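PDB 1KPH: cyclopropane-fatty-acyl-phospholipid synthase 1 from Mycobacterium tuberculosis, which catalyses cyclopropane-ring formation at the distal double bond of alpha mycolic acids, using a methylene group taken from S-adenosyl-L-methionine. Local coordinates for residues A[13-18]-A[198-203]; A[168-173]-A[277-282]. All coordinates share one frame; numbering follows the deposited sequence.

Contact 1 of 2, residues A[13-18]-A[198-203]; sequences QAHYDL and EIFPGG. With 10A (didecyl-dimethyl-ammonium), chain G.
In this S-adenosylmethionine-dependent methyltransferase of the Rossmann-like class, the C-terminal turn of helix 9-16 meets residues 198-199 of helix 186-199 and the type II beta turn Phe200 to Gly203, which the bond from Gly203 N to Phe200 O (2.9 Å) closes. His15 carries the junction. Its CB points at the other segment and lies near Ile199 O; CG is anti to the backbone N (chi1 -174°), bringing the ring beside that carbonyl. His15 CG and CD2 both lie against Phe200 CE2, at 3.5 and 3.4 Å. His15 ND1 donates to Ile199 O at 2.9 Å, but the N-H...O angle is only 135° and the donor stands above the carbonyl plane, so the bond is bent at both ends. His15 CE1 rests on Ile199 CG2 at 3.5 Å. His15 NE2, at the tip, is 3.3 Å from Phe200 CE2 and is hydrogen-bonded to Tyr33 OH; with ND1 also bonded, rotation of the imidazole is restricted. Phe200 CE2 sits over the centre of one His15 face, yet the ring planes are inclined at 36°, neither a parallel stack nor an edge-to-face pair. At the solvent-exposed margin, Ala14 CB meets the Pro201 ring.

Phe200 then faces the lipid-like ligand: 10A C8 lies over the centre of one face of its ring, while Ile199 CG2 lies over the opposite face, toward the rim. Gly203 also borders the ligand, its C 3.5 Å from 10A C4 of a decyl chain. Tyr16 links this pocket to the cofactor site, since its side chain also touches S-adenosylhomocysteine. His15 CD2 lies over one face of the Tyr16 ring, and Tyr16 OH, hydrogen-bonded to His141 NE2, reaches 3.2 Å from 10A C11, a methyl of the ammonium head.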
loop_
_atom_site.group_PDB
_atom_site.type_symbol
_atom_site.label_atom_id
_atom_site.label_comp_id
_atom_site.label_asym_id
_atom_site.label_seq_id
_atom_site.Cartn_x
_atom_site.Cartn_y
_atom_site.Cartn_z
ATOM N N GLN A 13 4.268 -7.177 -11.070
ATOM C CA GLN A 13 5.703 -7.410 -11.139
ATOM C C GLN A 13 6.383 -6.387 -12.040
ATOM O O GLN A 13 7.563 -6.080 -11.865
ATOM C CB GLN A 13 5.987 -8.825 -11.652
ATOM C CG GLN A 13 5.753 -9.912 -10.613
ATOM C CD GLN A 13 5.948 -11.309 -11.176
ATOM O OE1 GLN A 13 6.837 -11.541 -11.996
ATOM N NE2 GLN A 13 5.128 -12.250 -10.724
ATOM N N ALA A 14 5.636 -5.856 -13.005
ATOM C CA ALA A 14 6.192 -4.864 -13.920
ATOM C C ALA A 14 6.783 -3.690 -13.146
ATOM O O ALA A 14 7.799 -3.114 -13.545
ATOM C CB ALA A 14 5.110 -4.370 -14.877
ATOM N N HIS A 15 6.154 -3.347 -12.027
ATOM C CA HIS A 15 6.616 -2.230 -11.214
ATOM C C HIS A 15 7.588 -2.601 -10.091
ATOM O O HIS A 15 8.712 -2.106 -10.056
ATOM C CB HIS A 15 5.419 -1.499 -10.602
ATOM C CG HIS A 15 5.790 -0.247 -9.867
ATOM N ND1 HIS A 15 5.910 0.975 -10.493
ATOM C CD2 HIS A 15 6.118 -0.038 -8.570
ATOM C CE1 HIS A 15 6.297 1.882 -9.614
ATOM N NE2 HIS A 15 6.432 1.293 -8.439
ATOM N N TYR A 16 7.159 -3.479 -9.189
ATOM C CA TYR A 16 7.978 -3.852 -8.033
ATOM C C TYR A 16 9.179 -4.767 -8.246
ATOM O O TYR A 16 10.062 -4.828 -7.388
ATOM C CB TYR A 16 7.086 -4.430 -6.932
ATOM C CG TYR A 16 5.913 -3.535 -6.597
ATOM C CD1 TYR A 16 4.687 -3.696 -7.238
ATOM C CD2 TYR A 16 6.041 -2.498 -5.671
ATOM C CE1 TYR A 16 3.613 -2.847 -6.968
ATOM C CE2 TYR A 16 4.973 -1.644 -5.396
ATOM C CZ TYR A 16 3.762 -1.824 -6.048
ATOM O OH TYR A 16 2.699 -0.985 -5.784
ATOM N N ASP A 17 9.230 -5.482 -9.364
ATOM C CA ASP A 17 10.382 -6.341 -9.599
ATOM C C ASP A 17 11.420 -5.648 -10.463
ATOM O O ASP A 17 12.310 -6.290 -11.021
ATOM C CB ASP A 17 9.966 -7.670 -10.230
ATOM C CG ASP A 17 9.384 -8.630 -9.216
ATOM O OD1 ASP A 17 9.798 -8.562 -8.037
ATOM O OD2 ASP A 17 8.528 -9.458 -9.594
ATOM N N LEU A 18 11.312 -4.327 -10.550
ATOM C CA LEU A 18 12.252 -3.529 -11.327
ATOM C C LEU A 18 13.667 -3.745 -10.807
ATOM O O LEU A 18 14.579 -4.036 -11.580
ATOM C CB LEU A 18 11.890 -2.046 -11.227
ATOM C CG LEU A 18 12.768 -1.040 -11.977
ATOM C CD1 LEU A 18 12.674 -1.288 -13.470
ATOM C CD2 LEU A 18 12.315 0.374 -11.652
ATOM N N GLU A 198 2.707 3.766 -17.793
ATOM C CA GLU A 198 4.143 3.634 -17.561
ATOM C C GLU A 198 4.618 3.332 -16.139
ATOM O O GLU A 198 5.789 2.997 -15.946
ATOM C CB GLU A 198 4.858 4.894 -18.060
ATOM C CG GLU A 198 4.757 5.103 -19.558
ATOM C CD GLU A 198 5.364 6.413 -20.010
ATOM O OE1 GLU A 198 6.548 6.664 -19.697
ATOM O OE2 GLU A 198 4.653 7.193 -20.684
ATOM N N ILE A 199 3.739 3.446 -15.150
ATOM C CA ILE A 199 4.144 3.192 -13.766
ATOM C C ILE A 199 3.440 1.985 -13.147
ATOM O O ILE A 199 4.088 1.034 -12.705
ATOM C CB ILE A 199 3.874 4.426 -12.868
ATOM C CG1 ILE A 199 4.452 5.688 -13.516
ATOM C CG2 ILE A 199 4.502 4.216 -11.489
ATOM C CD1 ILE A 199 5.944 5.653 -13.733
ATOM N N PHE A 200 2.113 2.025 -13.110
ATOM C CA PHE A 200 1.357 0.927 -12.532
ATOM C C PHE A 200 0.378 0.295 -13.513
ATOM O O PHE A 200 -0.814 0.609 -13.505
ATOM C CB PHE A 200 0.600 1.399 -11.291
ATOM C CG PHE A 200 1.491 1.919 -10.199
ATOM C CD1 PHE A 200 1.510 3.275 -9.885
ATOM C CD2 PHE A 200 2.314 1.055 -9.484
ATOM C CE1 PHE A 200 2.335 3.763 -8.874
ATOM C CE2 PHE A 200 3.142 1.534 -8.471
ATOM C CZ PHE A 200 3.151 2.891 -8.166
ATOM N N PRO A 201 0.874 -0.600 -14.381
ATOM C CA PRO A 201 0.002 -1.262 -15.352
ATOM C C PRO A 201 -1.123 -1.979 -14.609
ATOM O O PRO A 201 -0.871 -2.715 -13.652
ATOM C CB PRO A 201 0.944 -2.248 -16.043
ATOM C CG PRO A 201 2.262 -1.548 -15.978
ATOM C CD PRO A 201 2.277 -1.004 -14.575
ATOM N N GLY A 202 -2.360 -1.748 -15.036
ATOM C CA GLY A 202 -3.493 -2.402 -14.402
ATOM C C GLY A 202 -4.035 -1.684 -13.182
ATOM O O GLY A 202 -5.054 -2.085 -12.623
ATOM N N GLY A 203 -3.357 -0.623 -12.765
ATOM C CA GLY A 203 -3.807 0.126 -11.605
ATOM C C GLY A 203 -5.176 0.756 -11.797
ATOM O O GLY A 203 -5.566 1.091 -12.915
HETATM C C1 10A G . -6.324 6.363 -11.954
HETATM C C2 10A G . -5.404 5.139 -12.009
HETATM C C3 10A G . -4.706 4.944 -10.658
HETATM C C4 10A G . -3.733 3.759 -10.575
HETATM C C5 10A G . -3.148 3.753 -9.155
HETATM C C6 10A G . -2.089 2.676 -8.875
HETATM C C7 10A G . -1.646 2.925 -7.425
HETATM C C8 10A G . -0.466 2.073 -6.950
HETATM C C9 10A G . -0.119 2.506 -5.509
HETATM C C10 10A G . 1.182 1.844 -5.056
HETATM N N1 10A G . 1.906 2.248 -3.761
HETATM C C11 10A G . 3.188 1.440 -3.729
HETATM C C12 10A G . 1.115 1.852 -2.540
HETATM C C13 10A G . 2.226 3.741 -3.587
HETATM C C14 10A G . 3.047 4.557 -4.634
HETATM C C15 10A G . 2.985 6.099 -4.511
HETATM C C16 10A G . 1.625 6.814 -4.686
HETATM C C17 10A G . 1.038 6.688 -6.105
HETATM C C18 10A G . -0.296 7.429 -6.270
HETATM C C19 10A G . -0.819 7.274 -7.705
HETATM C C20 10A G . -2.126 8.067 -7.860
HETATM C C21 10A G . -2.671 7.979 -9.287
HETATM C C22 10A G . -3.951 8.810 -9.371
#

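Contact 2 of 2, residues A[168-173]-A[277-282]; sequences TITGLH and YIDVNQ
Thr170 lies alongside Asp279, its OG1 3.3 Å from Asp279 CB, both pointing to the sheet face that also carries Thr168 and Asn281. The crowded position of OG1, between backbone N and carbonyl carbon (chi1 56°), also brings it to ND2 of Asn281, whose side chain crosses that of Thr170 at about a right angle; the bond from Asn281 ND2 to Thr170 OG1 is weak, 3.1 Å with a bent N-H...O angle of 122°. That amide nitrogen also makes a weak bond to Asp279 OD2, while Asp279 OD1 accepts from Val280 N at 2.6 Å and from Ser227 OG, so OD1 is gripped by two donors, Val280 N from above the carboxylate plane.

The backbone evidence is stronger. Thr168 and Asn281 exchange two bonds, as do Thr170 and Asp279; Thr170 N to Asp279 O is 2.7 Å. Between these hydrogen-bonded pairs, Ile169 and Val280 form a non-hydrogen-bonded pair whose CA atoms approach to 3.9 Å.

On the other face, Ile169 CG1 meets Val280 CG2 at 4.3 Å, and Ile169 CG2 reaches Asp279 O. Phe273 of helix 256-275 packs on Ile169 and Ile278; Thr168, Ile169 and Val280 also border a bound carbonate. Antiparallel pairing of strand 278-286 with strand 163-171, beside otherwise parallel strands, is typical of the Rossmann-like methyltransferase sheet, here with Ile169 and Ile278 on the face that borders the didecyl-dimethyl-ammonium, consistent with a place for the acyl chain.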
loop_
_atom_site.group_PDB
_atom_site.type_symbol
_atom_site.label_atom_id
_atom_site.label_comp_id
_atom_site.label_asym_id
_atom_site.label_seq_id
_atom_site.Cartn_x
_atom_site.Cartn_y
_atom_site.Cartn_z
ATOM N N THR A 168 -5.956 2.556 1.576
ATOM C CA THR A 168 -5.847 2.716 0.134
ATOM C C THR A 168 -6.044 4.140 -0.346
ATOM O O THR A 168 -6.740 4.935 0.278
ATOM C CB THR A 168 -6.902 1.848 -0.595
ATOM O OG1 THR A 168 -6.810 2.055 -2.012
ATOM C CG2 THR A 168 -8.308 2.230 -0.138
ATOM N N ILE A 169 -5.417 4.448 -1.470
ATOM C CA ILE A 169 -5.562 5.747 -2.095
ATOM C C ILE A 169 -6.996 5.752 -2.648
ATOM O O ILE A 169 -7.534 4.696 -2.993
ATOM C CB ILE A 169 -4.549 5.883 -3.252
ATOM C CG1 ILE A 169 -3.130 5.931 -2.674
ATOM C CG2 ILE A 169 -4.853 7.113 -4.097
ATOM C CD1 ILE A 169 -2.044 5.579 -3.673
ATOM N N THR A 170 -7.626 6.919 -2.699
ATOM C CA THR A 170 -8.982 7.020 -3.233
ATOM C C THR A 170 -9.031 8.181 -4.212
ATOM O O THR A 170 -8.297 9.158 -4.061
ATOM C CB THR A 170 -10.035 7.220 -2.112
ATOM O OG1 THR A 170 -9.710 8.376 -1.330
ATOM C CG2 THR A 170 -10.081 5.995 -1.212
ATOM N N GLY A 171 -9.879 8.071 -5.228
ATOM C CA GLY A 171 -9.953 9.127 -6.218
ATOM C C GLY A 171 -11.345 9.606 -6.567
ATOM O O GLY A 171 -12.335 8.899 -6.370
ATOM N N LEU A 172 -11.413 10.828 -7.081
ATOM C CA LEU A 172 -12.676 11.431 -7.480
ATOM C C LEU A 172 -12.890 11.158 -8.963
ATOM O O LEU A 172 -11.929 10.945 -9.709
ATOM C CB LEU A 172 -12.639 12.942 -7.247
ATOM C CG LEU A 172 -12.295 13.441 -5.842
ATOM C CD1 LEU A 172 -12.173 14.959 -5.862
ATOM C CD2 LEU A 172 -13.361 12.992 -4.854
ATOM N N HIS A 173 -14.148 11.163 -9.385
ATOM C CA HIS A 173 -14.475 10.929 -10.783
ATOM C C HIS A 173 -14.173 12.186 -11.593
ATOM O O HIS A 173 -14.708 13.256 -11.310
ATOM C CB HIS A 173 -15.950 10.551 -10.916
ATOM C CG HIS A 173 -16.309 9.283 -10.206
ATOM N ND1 HIS A 173 -15.656 8.091 -10.437
ATOM C CD2 HIS A 173 -17.245 9.022 -9.263
ATOM C CE1 HIS A 173 -16.173 7.150 -9.669
ATOM N NE2 HIS A 173 -17.140 7.688 -8.947
ATOM N N TYR A 277 -6.898 16.287 -5.654
ATOM C CA TYR A 277 -7.591 15.456 -6.637
ATOM C C TYR A 277 -7.614 14.002 -6.191
ATOM O O TYR A 277 -8.461 13.226 -6.626
ATOM C CB TYR A 277 -6.944 15.564 -8.022
ATOM C CG TYR A 277 -7.168 16.901 -8.692
ATOM C CD1 TYR A 277 -6.995 17.055 -10.069
ATOM C CD2 TYR A 277 -7.536 18.019 -7.946
ATOM C CE1 TYR A 277 -7.187 18.295 -10.683
ATOM C CE2 TYR A 277 -7.726 19.256 -8.545
ATOM C CZ TYR A 277 -7.551 19.390 -9.909
ATOM O OH TYR A 277 -7.738 20.626 -10.485
ATOM N N ILE A 278 -6.674 13.635 -5.328
ATOM C CA ILE A 278 -6.617 12.275 -4.809
ATOM C C ILE A 278 -6.455 12.315 -3.298
ATOM O O ILE A 278 -5.955 13.291 -2.740
ATOM C CB ILE A 278 -5.467 11.464 -5.445
ATOM C CG1 ILE A 278 -4.153 12.236 -5.342
ATOM C CG2 ILE A 278 -5.806 11.151 -6.900
ATOM C CD1 ILE A 278 -2.998 11.548 -6.040
ATOM N N ASP A 279 -6.891 11.245 -2.645
ATOM C CA ASP A 279 -6.851 11.143 -1.192
ATOM C C ASP A 279 -6.313 9.756 -0.837
ATOM O O ASP A 279 -6.066 8.932 -1.720
ATOM C CB ASP A 279 -8.285 11.319 -0.658
ATOM C CG ASP A 279 -8.346 11.615 0.836
ATOM O OD1 ASP A 279 -7.306 11.581 1.524
ATOM O OD2 ASP A 279 -9.466 11.883 1.327
ATOM N N VAL A 280 -6.108 9.513 0.451
ATOM C CA VAL A 280 -5.637 8.214 0.922
ATOM C C VAL A 280 -6.324 8.012 2.266
ATOM O O VAL A 280 -6.285 8.884 3.137
ATOM C CB VAL A 280 -4.086 8.164 1.064
ATOM C CG1 VAL A 280 -3.597 9.228 2.028
ATOM C CG2 VAL A 280 -3.657 6.777 1.528
ATOM N N ASN A 281 -6.979 6.868 2.427
ATOM C CA ASN A 281 -7.726 6.610 3.650
ATOM C C ASN A 281 -7.538 5.235 4.262
ATOM O O ASN A 281 -7.296 4.252 3.558
ATOM C CB ASN A 281 -9.223 6.806 3.381
ATOM C CG ASN A 281 -9.584 8.244 3.081
ATOM O OD1 ASN A 281 -9.821 9.036 3.991
ATOM N ND2 ASN A 281 -9.614 8.592 1.799
ATOM N N GLN A 282 -7.663 5.183 5.584
ATOM C CA GLN A 282 -7.580 3.928 6.315
ATOM C C GLN A 282 -9.003 3.601 6.762
ATOM O O GLN A 282 -9.618 4.373 7.495
ATOM C CB GLN A 282 -6.691 4.053 7.552
ATOM C CG GLN A 282 -5.254 4.431 7.280
ATOM C CD GLN A 282 -4.333 3.980 8.398
ATOM O OE1 GLN A 282 -4.723 3.963 9.566
ATOM N NE2 GLN A 282 -3.100 3.618 8.046
#

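In the fold
From the N terminus, helix 9-16 supplies the first half of contact 1. The chain then runs through the parallel strands 67-71, 89-93, 116-119 and 132-136 before strand 163-171 opens contact 2. Helix 186-199 follows, and residues 198-203 close the first loop, 180 residues wide. The second closes later, when residues 277-282 return to 168-173 after helix 256-275. The segments alternate, so the loops cross rather than nest. The centres lie 19 Å apart and the nearest atoms about 7 Å, without touching. Both contacts border the didecyl-dimethyl-ammonium pocket: contact 1 ties the N-terminal helix to the region after helix 186-199, contact 2 joins neighbouring strands of the sheet.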